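Local atomic coordinates of extracellular ligand-binding receptor (Desulfohalobium retbaense DSM 5692, PDB entry 5ERE), a protein that binds 2-oxo-4-methylpentanoic acid in a periplasmic-binding-protein module and cytosine in a tandem PAS-type sensor module, and probably acts as an extracellular receptor. Residues 119-124 against 325-330; 331-336 against 544-549; 460-465 against 485-490; 476-481 against 516-521. All coordinates share one frame; numbering follows the deposited sequence.

Interaction 1: residues 119-124 against 325-330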
loop_
_atom_site.group_PDB
_atom_site.type_symbol
_atom_site.label_atom_id
_atom_site.label_comp_id
_atom_site.label_asym_id
_atom_site.label_seq_id
_atom_site.Cartn_x
_atom_site.Cartn_y
_atom_site.Cartn_z
ATOM N N LEU A 119 -6.538 -1.022 1.525
ATOM C CA LEU A 119 -7.971 -1.253 1.498
ATOM C C LEU A 119 -8.719 -0.021 0.943
ATOM O O LEU A 119 -9.728 -0.172 0.254
ATOM C CB LEU A 119 -8.477 -1.614 2.908
ATOM C CG LEU A 119 -9.969 -1.933 3.107
ATOM C CD1 LEU A 119 -10.366 -3.215 2.428
ATOM C CD2 LEU A 119 -10.295 -2.030 4.592
ATOM N N ALA A 120 -8.176 1.169 1.198
ATOM C CA ALA A 120 -8.756 2.431 0.732
ATOM C C ALA A 120 -8.876 2.518 -0.782
ATOM O O ALA A 120 -9.678 3.298 -1.281
ATOM C CB ALA A 120 -7.918 3.630 1.246
ATOM N N ALA A 121 -8.076 1.751 -1.516
ATOM C CA ALA A 121 -8.160 1.791 -2.978
ATOM C C ALA A 121 -9.463 1.196 -3.458
ATOM O O ALA A 121 -9.949 1.550 -4.523
ATOM C CB ALA A 121 -6.992 1.044 -3.640
ATOM N N TYR A 122 -9.982 0.242 -2.693
ATOM C CA TYR A 122 -11.260 -0.387 -3.006
ATOM C C TYR A 122 -12.417 0.470 -2.479
ATOM O O TYR A 122 -13.377 0.730 -3.199
ATOM C CB TYR A 122 -11.310 -1.785 -2.396
ATOM C CG TYR A 122 -12.567 -2.560 -2.692
ATOM C CD1 TYR A 122 -12.840 -2.996 -3.984
ATOM C CD2 TYR A 122 -13.469 -2.884 -1.685
ATOM C CE1 TYR A 122 -13.979 -3.717 -4.276
ATOM C CE2 TYR A 122 -14.630 -3.596 -1.968
ATOM C CZ TYR A 122 -14.874 -4.013 -3.272
ATOM O OH TYR A 122 -16.001 -4.735 -3.595
ATOM N N LEU A 123 -12.295 0.901 -1.226
ATOM C CA LEU A 123 -13.400 1.540 -0.495
ATOM C C LEU A 123 -13.766 2.907 -1.069
ATOM O O LEU A 123 -14.851 3.439 -0.794
ATOM C CB LEU A 123 -13.055 1.706 0.999
ATOM C CG LEU A 123 -13.120 0.473 1.908
ATOM C CD1 LEU A 123 -12.868 0.821 3.381
ATOM C CD2 LEU A 123 -14.442 -0.230 1.752
ATOM N N THR A 124 -12.866 3.480 -1.854
ATOM C CA THR A 124 -13.046 4.837 -2.322
ATOM C C THR A 124 -14.201 4.927 -3.356
ATOM O O THR A 124 -14.734 5.996 -3.572
ATOM C CB THR A 124 -11.697 5.402 -2.883
ATOM O OG1 THR A 124 -11.767 6.829 -3.005
ATOM C CG2 THR A 124 -11.309 4.770 -4.211
ATOM N N PHE A 325 -6.066 -5.555 -10.391
ATOM C CA PHE A 325 -4.946 -5.223 -11.276
ATOM C C PHE A 325 -5.389 -4.190 -12.295
ATOM O O PHE A 325 -4.748 -3.148 -12.433
ATOM C CB PHE A 325 -4.368 -6.509 -11.906
ATOM C CG PHE A 325 -3.938 -7.496 -10.864
ATOM C CD1 PHE A 325 -2.847 -7.217 -10.057
ATOM C CD2 PHE A 325 -4.655 -8.657 -10.628
ATOM C CE1 PHE A 325 -2.481 -8.083 -9.031
ATOM C CE2 PHE A 325 -4.272 -9.535 -9.616
ATOM C CZ PHE A 325 -3.199 -9.239 -8.812
ATOM N N PRO A 326 -6.529 -4.432 -12.968
ATOM C CA PRO A 326 -7.024 -3.342 -13.810
ATOM C C PRO A 326 -7.438 -2.137 -12.996
ATOM O O PRO A 326 -7.287 -1.010 -13.449
ATOM C CB PRO A 326 -8.233 -3.968 -14.550
ATOM C CG PRO A 326 -8.535 -5.268 -13.816
ATOM C CD PRO A 326 -7.185 -5.715 -13.278
HETATM N N MSE A 327 -7.976 -2.353 -11.809
HETATM C CA MSE A 327 -8.289 -1.216 -10.937
HETATM C C MSE A 327 -7.069 -0.304 -10.648
HETATM O O MSE A 327 -7.103 0.928 -10.766
HETATM C CB MSE A 327 -8.806 -1.746 -9.619
HETATM C CG MSE A 327 -9.284 -0.648 -8.682
HETATM SE SE MSE A 327 -9.536 -1.304 -6.887
HETATM C CE MSE A 327 -7.668 -1.668 -6.439
ATOM N N LEU A 328 -5.978 -0.919 -10.232
ATOM C CA LEU A 328 -4.807 -0.120 -9.875
ATOM C C LEU A 328 -4.295 0.613 -11.120
ATOM O O LEU A 328 -3.960 1.783 -11.056
ATOM C CB LEU A 328 -3.704 -1.008 -9.259
ATOM C CG LEU A 328 -3.942 -1.459 -7.810
ATOM C CD1 LEU A 328 -2.869 -2.498 -7.370
ATOM C CD2 LEU A 328 -3.905 -0.268 -6.863
ATOM N N LEU A 329 -4.293 -0.039 -12.275
ATOM C CA LEU A 329 -3.842 0.645 -13.483
ATOM C C LEU A 329 -4.743 1.827 -13.817
ATOM O O LEU A 329 -4.269 2.939 -14.071
ATOM C CB LEU A 329 -3.808 -0.322 -14.661
ATOM C CG LEU A 329 -3.312 0.270 -15.978
ATOM C CD1 LEU A 329 -1.849 0.830 -15.886
ATOM C CD2 LEU A 329 -3.402 -0.796 -17.006
ATOM N N THR A 330 -6.051 1.594 -13.797
ATOM C CA THR A 330 -7.001 2.658 -14.101
ATOM C C THR A 330 -6.890 3.814 -13.143
ATOM O O THR A 330 -6.851 4.964 -13.569
ATOM C CB THR A 330 -8.464 2.138 -14.086
ATOM O OG1 THR A 330 -8.583 1.075 -15.036
ATOM C CG2 THR A 330 -9.412 3.254 -14.455
#

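Interaction 2: residues 331-336 against 544-549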
loop_
_atom_site.group_PDB
_atom_site.type_symbol
_atom_site.label_atom_id
_atom_site.label_comp_id
_atom_site.label_asym_id
_atom_site.label_seq_id
_atom_site.Cartn_x
_atom_site.Cartn_y
_atom_site.Cartn_z
ATOM N N GLN A 331 -6.815 3.513 -11.853
ATOM C CA GLN A 331 -6.681 4.568 -10.847
ATOM C C GLN A 331 -5.420 5.404 -11.062
ATOM O O GLN A 331 -5.399 6.604 -10.815
ATOM C CB GLN A 331 -6.678 3.964 -9.449
ATOM C CG GLN A 331 -8.070 3.460 -9.023
ATOM C CD GLN A 331 -8.067 2.749 -7.682
ATOM O OE1 GLN A 331 -7.009 2.426 -7.125
ATOM N NE2 GLN A 331 -9.262 2.505 -7.150
ATOM N N THR A 332 -4.370 4.766 -11.548
ATOM C CA THR A 332 -3.118 5.477 -11.803
ATOM C C THR A 332 -3.245 6.313 -13.070
ATOM O O THR A 332 -2.847 7.484 -13.071
ATOM C CB THR A 332 -1.926 4.493 -11.947
ATOM O OG1 THR A 332 -1.885 3.646 -10.803
ATOM C CG2 THR A 332 -0.551 5.217 -12.096
ATOM N N ALA A 333 -3.786 5.705 -14.142
ATOM C CA ALA A 333 -4.078 6.436 -15.382
ATOM C C ALA A 333 -4.891 7.683 -15.079
ATOM O O ALA A 333 -4.661 8.750 -15.655
ATOM C CB ALA A 333 -4.851 5.565 -16.367
ATOM N N GLN A 334 -5.872 7.530 -14.196
ATOM C CA GLN A 334 -6.771 8.639 -13.886
ATOM C C GLN A 334 -6.072 9.744 -13.116
ATOM O O GLN A 334 -6.322 10.928 -13.362
ATOM C CB GLN A 334 -7.971 8.144 -13.082
ATOM C CG GLN A 334 -8.922 7.344 -13.923
ATOM C CD GLN A 334 -10.036 6.725 -13.117
ATOM O OE1 GLN A 334 -10.086 6.840 -11.889
ATOM N NE2 GLN A 334 -10.934 6.058 -13.804
ATOM N N GLU A 335 -5.216 9.391 -12.159
ATOM C CA GLU A 335 -4.541 10.444 -11.435
ATOM C C GLU A 335 -3.645 11.207 -12.395
ATOM O O GLU A 335 -3.615 12.437 -12.365
ATOM C CB GLU A 335 -3.739 9.906 -10.262
ATOM C CG GLU A 335 -3.010 11.010 -9.520
ATOM C CD GLU A 335 -2.508 10.585 -8.157
ATOM O OE1 GLU A 335 -2.579 9.379 -7.868
ATOM O OE2 GLU A 335 -2.036 11.453 -7.379
ATOM N N LEU A 336 -2.936 10.476 -13.260
ATOM C CA LEU A 336 -2.056 11.103 -14.245
ATOM C C LEU A 336 -2.830 11.993 -15.230
ATOM O O LEU A 336 -2.387 13.093 -15.533
ATOM C CB LEU A 336 -1.251 10.043 -15.015
ATOM C CG LEU A 336 -0.142 9.365 -14.193
ATOM C CD1 LEU A 336 0.379 8.072 -14.837
ATOM C CD2 LEU A 336 1.041 10.337 -13.858
ATOM N N LEU A 544 -0.804 -5.555 -18.180
ATOM C CA LEU A 544 -1.903 -4.708 -18.637
ATOM C C LEU A 544 -1.376 -3.349 -19.002
ATOM O O LEU A 544 -0.536 -2.789 -18.269
ATOM C CB LEU A 544 -2.980 -4.593 -17.557
ATOM C CG LEU A 544 -3.494 -5.915 -16.996
ATOM C CD1 LEU A 544 -4.388 -5.631 -15.801
ATOM C CD2 LEU A 544 -4.227 -6.724 -18.076
ATOM N N TRP A 545 -1.824 -2.788 -20.120
ATOM C CA TRP A 545 -1.490 -1.372 -20.372
ATOM C C TRP A 545 -2.575 -0.509 -20.957
ATOM O O TRP A 545 -3.528 -0.987 -21.611
ATOM C CB TRP A 545 -0.256 -1.259 -21.276
ATOM C CG TRP A 545 -0.469 -1.434 -22.750
ATOM C CD1 TRP A 545 -0.734 -0.458 -23.665
ATOM C CD2 TRP A 545 -0.355 -2.648 -23.486
ATOM N NE1 TRP A 545 -0.811 -0.998 -24.925
ATOM C CE2 TRP A 545 -0.580 -2.340 -24.840
ATOM C CE3 TRP A 545 -0.091 -3.969 -23.131
ATOM C CZ2 TRP A 545 -0.547 -3.310 -25.841
ATOM C CZ3 TRP A 545 -0.071 -4.931 -24.129
ATOM C CH2 TRP A 545 -0.297 -4.590 -25.465
ATOM N N THR A 546 -2.408 0.783 -20.683
ATOM C CA THR A 546 -3.254 1.835 -21.201
ATOM C C THR A 546 -2.348 3.004 -21.602
ATOM O O THR A 546 -1.120 2.875 -21.616
ATOM C CB THR A 546 -4.351 2.260 -20.155
ATOM O OG1 THR A 546 -5.259 3.174 -20.769
ATOM C CG2 THR A 546 -3.755 2.911 -18.902
ATOM N N SER A 547 -2.948 4.128 -21.963
ATOM C CA SER A 547 -2.200 5.277 -22.407
ATOM C C SER A 547 -2.686 6.524 -21.693
ATOM O O SER A 547 -3.854 6.643 -21.337
ATOM C CB SER A 547 -2.299 5.455 -23.918
ATOM O OG SER A 547 -1.669 4.389 -24.601
ATOM N N ILE A 548 -1.737 7.417 -21.466
ATOM C CA ILE A 548 -1.978 8.749 -20.942
ATOM C C ILE A 548 -1.245 9.788 -21.782
ATOM O O ILE A 548 -0.159 9.529 -22.309
ATOM C CB ILE A 548 -1.495 8.872 -19.497
ATOM C CG1 ILE A 548 -0.066 8.290 -19.387
ATOM C CG2 ILE A 548 -2.451 8.139 -18.570
ATOM C CD1 ILE A 548 0.664 8.872 -18.350
ATOM N N GLY A 549 -1.819 10.978 -21.894
ATOM C CA GLY A 549 -1.143 12.046 -22.608
ATOM C C GLY A 549 -2.006 13.241 -22.951
ATOM O O GLY A 549 -3.154 13.329 -22.521
#

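Interaction 3: residues 460-465 against 485-490. With ACY (acetic acid), chain D.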
loop_
_atom_site.group_PDB
_atom_site.type_symbol
_atom_site.label_atom_id
_atom_site.label_comp_id
_atom_site.label_asym_id
_atom_site.label_seq_id
_atom_site.Cartn_x
_atom_site.Cartn_y
_atom_site.Cartn_z
ATOM N N ASP A 460 11.424 13.497 -11.387
ATOM C CA ASP A 460 10.796 12.279 -10.882
ATOM C C ASP A 460 9.266 12.350 -10.972
ATOM O O ASP A 460 8.569 11.815 -10.116
ATOM C CB ASP A 460 11.196 12.017 -9.438
ATOM C CG ASP A 460 10.679 13.079 -8.499
ATOM O OD1 ASP A 460 10.393 14.193 -9.008
ATOM O OD2 ASP A 460 10.516 12.787 -7.286
ATOM N N PHE A 461 8.770 13.024 -12.007
ATOM C CA PHE A 461 7.336 13.256 -12.195
ATOM C C PHE A 461 6.537 11.936 -12.129
ATOM O O PHE A 461 5.658 11.741 -11.289
ATOM C CB PHE A 461 7.109 13.973 -13.549
ATOM C CG PHE A 461 5.653 14.076 -13.950
ATOM C CD1 PHE A 461 4.805 15.018 -13.335
ATOM C CD2 PHE A 461 5.135 13.255 -14.915
ATOM C CE1 PHE A 461 3.479 15.104 -13.686
ATOM C CE2 PHE A 461 3.789 13.341 -15.270
ATOM C CZ PHE A 461 2.972 14.256 -14.666
ATOM N N PHE A 462 6.830 11.010 -13.023
ATOM C CA PHE A 462 6.051 9.797 -13.036
ATOM C C PHE A 462 6.236 8.963 -11.787
ATOM O O PHE A 462 5.267 8.507 -11.203
ATOM C CB PHE A 462 6.393 8.970 -14.271
ATOM C CG PHE A 462 5.809 9.503 -15.540
ATOM C CD1 PHE A 462 4.439 9.512 -15.736
ATOM C CD2 PHE A 462 6.630 9.980 -16.550
ATOM C CE1 PHE A 462 3.893 10.000 -16.910
ATOM C CE2 PHE A 462 6.098 10.478 -17.723
ATOM C CZ PHE A 462 4.722 10.482 -17.904
ATOM N N GLY A 463 7.485 8.755 -11.381
ATOM C CA GLY A 463 7.790 7.995 -10.186
ATOM C C GLY A 463 7.089 8.495 -8.943
ATOM O O GLY A 463 6.592 7.702 -8.147
ATOM N N SER A 464 7.058 9.813 -8.757
ATOM C CA SER A 464 6.464 10.370 -7.564
ATOM C C SER A 464 4.955 10.027 -7.526
ATOM O O SER A 464 4.387 9.778 -6.469
ATOM C CB SER A 464 6.691 11.883 -7.512
ATOM O OG SER A 464 5.993 12.598 -8.534
ATOM N N ILE A 465 4.336 9.930 -8.683
ATOM C CA ILE A 465 2.895 9.622 -8.723
ATOM C C ILE A 465 2.711 8.108 -8.627
ATOM O O ILE A 465 1.991 7.600 -7.764
ATOM C CB ILE A 465 2.271 10.227 -9.981
ATOM C CG1 ILE A 465 2.265 11.748 -9.834
ATOM C CG2 ILE A 465 0.819 9.686 -10.234
ATOM C CD1 ILE A 465 2.332 12.520 -11.114
ATOM N N THR A 485 10.980 3.675 -25.917
ATOM C CA THR A 485 11.891 4.083 -24.834
ATOM C C THR A 485 11.226 4.093 -23.446
ATOM O O THR A 485 10.138 4.650 -23.243
ATOM C CB THR A 485 12.461 5.481 -25.092
ATOM O OG1 THR A 485 12.930 5.577 -26.440
ATOM C CG2 THR A 485 13.602 5.792 -24.132
ATOM N N THR A 486 11.885 3.460 -22.489
ATOM C CA THR A 486 11.409 3.487 -21.113
ATOM C C THR A 486 11.626 4.853 -20.471
ATOM O O THR A 486 12.749 5.320 -20.350
ATOM C CB THR A 486 12.089 2.406 -20.277
ATOM O OG1 THR A 486 11.743 1.128 -20.822
ATOM C CG2 THR A 486 11.639 2.455 -18.824
ATOM N N ILE A 487 10.521 5.472 -20.055
ATOM C CA ILE A 487 10.560 6.773 -19.386
ATOM C C ILE A 487 10.593 6.652 -17.886
ATOM O O ILE A 487 11.250 7.412 -17.223
ATOM C CB ILE A 487 9.336 7.628 -19.752
ATOM C CG1 ILE A 487 9.404 7.988 -21.217
ATOM C CG2 ILE A 487 9.308 8.947 -18.904
ATOM C CD1 ILE A 487 8.119 8.638 -21.689
ATOM N N TYR A 488 9.812 5.745 -17.341
ATOM C CA TYR A 488 9.849 5.514 -15.917
ATOM C C TYR A 488 9.779 4.010 -15.656
ATOM O O TYR A 488 8.957 3.283 -16.231
ATOM C CB TYR A 488 8.701 6.211 -15.151
ATOM C CG TYR A 488 8.709 5.721 -13.726
ATOM C CD1 TYR A 488 9.730 6.102 -12.848
ATOM C CD2 TYR A 488 7.759 4.814 -13.277
ATOM C CE1 TYR A 488 9.791 5.598 -11.558
ATOM C CE2 TYR A 488 7.790 4.327 -11.985
ATOM C CZ TYR A 488 8.832 4.720 -11.127
ATOM O OH TYR A 488 8.907 4.212 -9.849
ATOM N N ASP A 489 10.606 3.592 -14.714
ATOM C CA ASP A 489 10.625 2.243 -14.179
ATOM C C ASP A 489 11.182 2.339 -12.770
ATOM O O ASP A 489 12.086 3.101 -12.540
ATOM C CB ASP A 489 11.511 1.309 -15.021
ATOM C CG ASP A 489 11.387 -0.126 -14.577
ATOM O OD1 ASP A 489 11.936 -0.487 -13.520
ATOM O OD2 ASP A 489 10.658 -0.867 -15.235
ATOM N N VAL A 490 10.656 1.563 -11.840
ATOM C CA VAL A 490 11.112 1.620 -10.474
ATOM C C VAL A 490 12.597 1.190 -10.378
ATOM O O VAL A 490 13.330 1.630 -9.475
ATOM C CB VAL A 490 10.229 0.764 -9.562
ATOM C CG1 VAL A 490 10.336 -0.709 -9.897
ATOM C CG2 VAL A 490 10.579 1.017 -8.118
HETATM C C ACY D . 10.093 10.127 -13.971
HETATM O O ACY D . 9.854 9.628 -12.829
HETATM O OXT ACY D . 9.330 10.918 -14.571
HETATM C CH3 ACY D . 11.381 9.762 -14.687
#

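Interaction 4: residues 476-481 against 516-521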
loop_
_atom_site.group_PDB
_atom_site.type_symbol
_atom_site.label_atom_id
_atom_site.label_comp_id
_atom_site.label_asym_id
_atom_site.label_seq_id
_atom_site.Cartn_x
_atom_site.Cartn_y
_atom_site.Cartn_z
ATOM N N GLU A 476 4.210 -3.969 -10.493
ATOM C CA GLU A 476 4.952 -2.796 -10.934
ATOM C C GLU A 476 4.220 -2.076 -12.041
ATOM O O GLU A 476 3.506 -2.698 -12.830
ATOM C CB GLU A 476 6.358 -3.189 -11.411
ATOM C CG GLU A 476 7.104 -4.060 -10.413
ATOM C CD GLU A 476 8.537 -4.364 -10.845
ATOM O OE1 GLU A 476 8.842 -4.258 -12.054
ATOM O OE2 GLU A 476 9.365 -4.695 -9.964
ATOM N N ILE A 477 4.392 -0.760 -12.080
ATOM C CA ILE A 477 3.883 0.062 -13.173
ATOM C C ILE A 477 5.058 0.801 -13.819
ATOM O O ILE A 477 5.871 1.428 -13.110
ATOM C CB ILE A 477 2.824 1.059 -12.673
ATOM C CG1 ILE A 477 1.599 0.300 -12.174
ATOM C CG2 ILE A 477 2.455 2.101 -13.756
ATOM C CD1 ILE A 477 0.474 1.120 -11.737
ATOM N N PHE A 478 5.152 0.754 -15.149
ATOM C CA PHE A 478 6.181 1.515 -15.829
ATOM C C PHE A 478 5.552 2.333 -16.952
ATOM O O PHE A 478 4.383 2.159 -17.280
ATOM C CB PHE A 478 7.327 0.604 -16.331
ATOM C CG PHE A 478 6.900 -0.480 -17.289
ATOM C CD1 PHE A 478 6.430 -1.679 -16.811
ATOM C CD2 PHE A 478 6.993 -0.287 -18.666
ATOM C CE1 PHE A 478 6.051 -2.707 -17.705
ATOM C CE2 PHE A 478 6.621 -1.314 -19.566
ATOM C CZ PHE A 478 6.157 -2.511 -19.076
ATOM N N VAL A 479 6.326 3.289 -17.465
ATOM C CA VAL A 479 5.902 4.184 -18.517
ATOM C C VAL A 479 6.831 4.112 -19.701
ATOM O O VAL A 479 8.038 4.252 -19.581
ATOM C CB VAL A 479 5.826 5.630 -18.031
ATOM C CG1 VAL A 479 5.300 6.538 -19.135
ATOM C CG2 VAL A 479 4.926 5.698 -16.830
ATOM N N LEU A 480 6.234 3.880 -20.859
ATOM C CA LEU A 480 6.976 3.782 -22.106
ATOM C C LEU A 480 6.598 4.913 -23.033
ATOM O O LEU A 480 5.421 5.304 -23.137
ATOM C CB LEU A 480 6.680 2.456 -22.817
ATOM C CG LEU A 480 7.752 1.392 -22.952
ATOM C CD1 LEU A 480 8.364 1.084 -21.596
ATOM C CD2 LEU A 480 7.121 0.124 -23.578
ATOM N N GLN A 481 7.592 5.423 -23.744
ATOM C CA GLN A 481 7.385 6.327 -24.863
ATOM C C GLN A 481 6.882 5.595 -26.100
ATOM O O GLN A 481 7.095 4.408 -26.225
ATOM C CB GLN A 481 8.679 7.002 -25.207
ATOM C CG GLN A 481 8.513 8.368 -25.700
ATOM C CD GLN A 481 9.737 9.168 -25.415
ATOM O OE1 GLN A 481 9.652 10.212 -24.796
ATOM N NE2 GLN A 481 10.895 8.670 -25.848
ATOM N N ARG A 516 6.437 -4.977 -28.833
ATOM C CA ARG A 516 6.035 -4.546 -30.173
ATOM C C ARG A 516 4.581 -4.092 -30.181
ATOM O O ARG A 516 4.247 -3.067 -30.767
ATOM C CB ARG A 516 6.230 -5.671 -31.202
ATOM N N LYS A 517 3.719 -4.862 -29.532
ATOM C CA LYS A 517 2.297 -4.535 -29.489
ATOM C C LYS A 517 2.028 -3.239 -28.700
ATOM O O LYS A 517 1.102 -2.487 -29.013
ATOM C CB LYS A 517 1.511 -5.694 -28.873
HETATM N N MSE A 518 2.841 -2.981 -27.678
HETATM C CA MSE A 518 2.660 -1.792 -26.842
HETATM C C MSE A 518 2.935 -0.518 -27.626
HETATM O O MSE A 518 2.305 0.497 -27.390
HETATM C CB MSE A 518 3.564 -1.832 -25.618
HETATM C CG MSE A 518 3.027 -2.663 -24.486
HETATM SE SE MSE A 518 4.068 -2.442 -22.833
HETATM C CE MSE A 518 3.967 -0.490 -22.611
ATOM N N VAL A 519 3.875 -0.575 -28.559
ATOM C CA VAL A 519 4.125 0.561 -29.438
ATOM C C VAL A 519 2.875 1.002 -30.198
ATOM O O VAL A 519 2.545 2.185 -30.214
ATOM C CB VAL A 519 5.235 0.236 -30.450
ATOM C CG1 VAL A 519 5.272 1.247 -31.578
ATOM C CG2 VAL A 519 6.556 0.224 -29.745
ATOM N N SER A 520 2.176 0.053 -30.817
ATOM C CA SER A 520 1.159 0.399 -31.799
ATOM C C SER A 520 -0.258 0.468 -31.255
ATOM O O SER A 520 -1.125 1.037 -31.908
ATOM C CB SER A 520 1.203 -0.613 -32.935
ATOM O OG SER A 520 1.260 -1.925 -32.411
ATOM N N GLN A 521 -0.504 -0.109 -30.080
ATOM C CA GLN A 521 -1.855 -0.089 -29.493
ATOM C C GLN A 521 -1.908 0.760 -28.208
ATOM O O GLN A 521 -0.991 0.719 -27.381
ATOM C CB GLN A 521 -2.333 -1.522 -29.213
#

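Interaction 1: residues 119-124 against 325-330
The helical turns bearing A121 and M327 stand well apart: the nearest pair of CA atoms, A121 CA and L328 CA, is 7.9 Å apart. That spacing is bridged almost entirely by one long side chain, the selenomethionine M327. Its CG lies anti to the backbone N (chi1 -175°) and the next bond is extended too, which carries the chain straight out from its helix before it bends at the selenium (chi3 68°). The bend sets the terminal methyl against the methyl of A121, with M327 CE 4.0 Å from A121 CB. The selenium itself sits beside the peptide of the facing helix: M327 SE is 3.7 Å from A121 O, a plain packing distance, and 4.3 Å from Y122 CA. Within 119-124 it is A121, with nothing beyond CB, that points toward the long helix, and the M327 chain lies against its backbone. The contact joins the periplasmic-binding-protein module, through helix 112-123, to the first turns of helix 324-357, the long helix that leads from that module into the tandem PAS region. Both A121 and M327 are partly exposed at this seam between two modules. The carbonyl oxygen of A121 also accepts a hydrogen bond from Q331 NE2, one turn further along the long helix, and the Y122 ring meets those of F323 and F126. Within the long helix, exposed T330 bonds back through OG1 to P326 O at 2.9 Å, from above the carbonyl plane and from the face opposite to the one reached by T330 N.

Interaction 2: residues 331-336 against 544-549
A333 and L336 on one face of the helix meet T546 and I548 on the strand, the two segments running nearly parallel with 7° between their axes and 8.6 Å separating them. Packing is closest at the L336 end, where L336 CD1 and I548 CD1 touch at 3.6 Å and the two side chains cross obliquely; I548 CD1 also lies 4.0 Å from L336 CB. The chi1 of I548 (48°) places CG1 between the backbone N and the carbonyl carbon, which turns CG2 to the helix backbone, 3.7 Å from A333 O. Toward the start of both segments, the methyls A333 CB and T546 CG2 meet at 3.8 Å. This is helix-on-sheet packing in what is probably the second PAS-type unit: helix 324-357 lies over one face of the five-stranded antiparallel sheet, with L557 of the adjacent strand and F462 of helix 461-470 completing the apolar layer. Shortening I548 to an alanine is likely to open a gap under the helix, leaving L336 CD1 without its methyl partner and the A333 backbone without its cover. The solvent side of the helix is much looser, for there Q334 is exposed and its CB points away from the strand. E335, by contrast, is tied to helix 461-470 by salt bridges to K469 and R468. T546 divides its two branches: the methyl goes to A333 and OG1 is hydrogen-bonded to E523.

Interaction 3: residues 460-465 against 485-490
Y488 lays one face of its ring over the backbone of G463, with G463 CA 3.7 Å from the ring centroid and 24° off the ring normal, a CH-pi contact. The ring gets there because its CG is anti to the backbone N (chi1 171°). G463 makes the fit possible: a CB at that position would come within 2.9 Å of Y488 CE1, a clash. At the root of the tyrosine, Y488 CB rests against F462 CB at 3.7 Å, and the F462 ring slants across I487, whose CG2 is 3.7 Å from F462 CD2. Over the centre of one F462 face stands F461 CD2. With an alanine in place of Y488, the ring over G463 CA would be gone, and a gap would probably open between the first helical turn and the strand. An acetate, probably from the crystallisation liquor, fits beside the tyrosine, its two oxygens each taking one first-turn amide: F462 N to OXT and G463 N to O, both 2.9 Å and nearly straight. The helix start would be expected to favour such an anion, the more so as the D460 side chain makes no capping bond. I487 and Y488 both face V479 of the neighbouring strand, forming a classic beta bulge in the edge strand of a PAS-type sheet.

Interaction 4: residues 476-481 against 516-521
F478 is the first residue of strand 476-480 to meet the helix. The end of its ring comes near the selenomethionine M518, with F478 CE2 4.1 Å from M518 CE. The selenium lies 5.3 Å from the centroid of the F478 ring and 68° off its normal, an oblique Met-aromatic contact. V479 faces the other side of the sheet, where F462 and I466 of helix 461-470 cover it. L480 returns to the helix and makes the closest touch: L480 CD2 is 3.4 Å from M518 CE, and its CB is 4.0 Å from the same methyl. The two side chains cross at about a right angle. That short distance, like the L480 chi1 of -112°, may reflect strain or merely the fit of the side chain. M518 comes down onto the strand by a bend at the selenium (chi3 56°), which turns its methyl to L480 and F478 together. Behind it, M518 O and V519 O accept hydrogen bonds from R556, and W545 packs against its chain. This is helix-on-sheet packing: short helix 515-520 covers part of one face of the antiparallel sheet of the probable second PAS-type unit, with helix 461-470 on the other.

Interaction 1 is the surface member, one selenomethionine spanning the seam between the binding-protein module and helix 324-357; the other three lie within what is probably the second PAS-type unit. That helix serves both interactions 1 and 2. Interactions 2 and 4 are buried, apolar contacts on opposite faces of one sheet, and strand 541-550 of the former touches the short helix of the latter. Interaction 3, partly buried at an edge strand, adds a CH-pi contact over a glycine and a helix start whose amides hold an acetate; its F462 meets I548 of interaction 2, and its strand pairs with 476-480 of interaction 4.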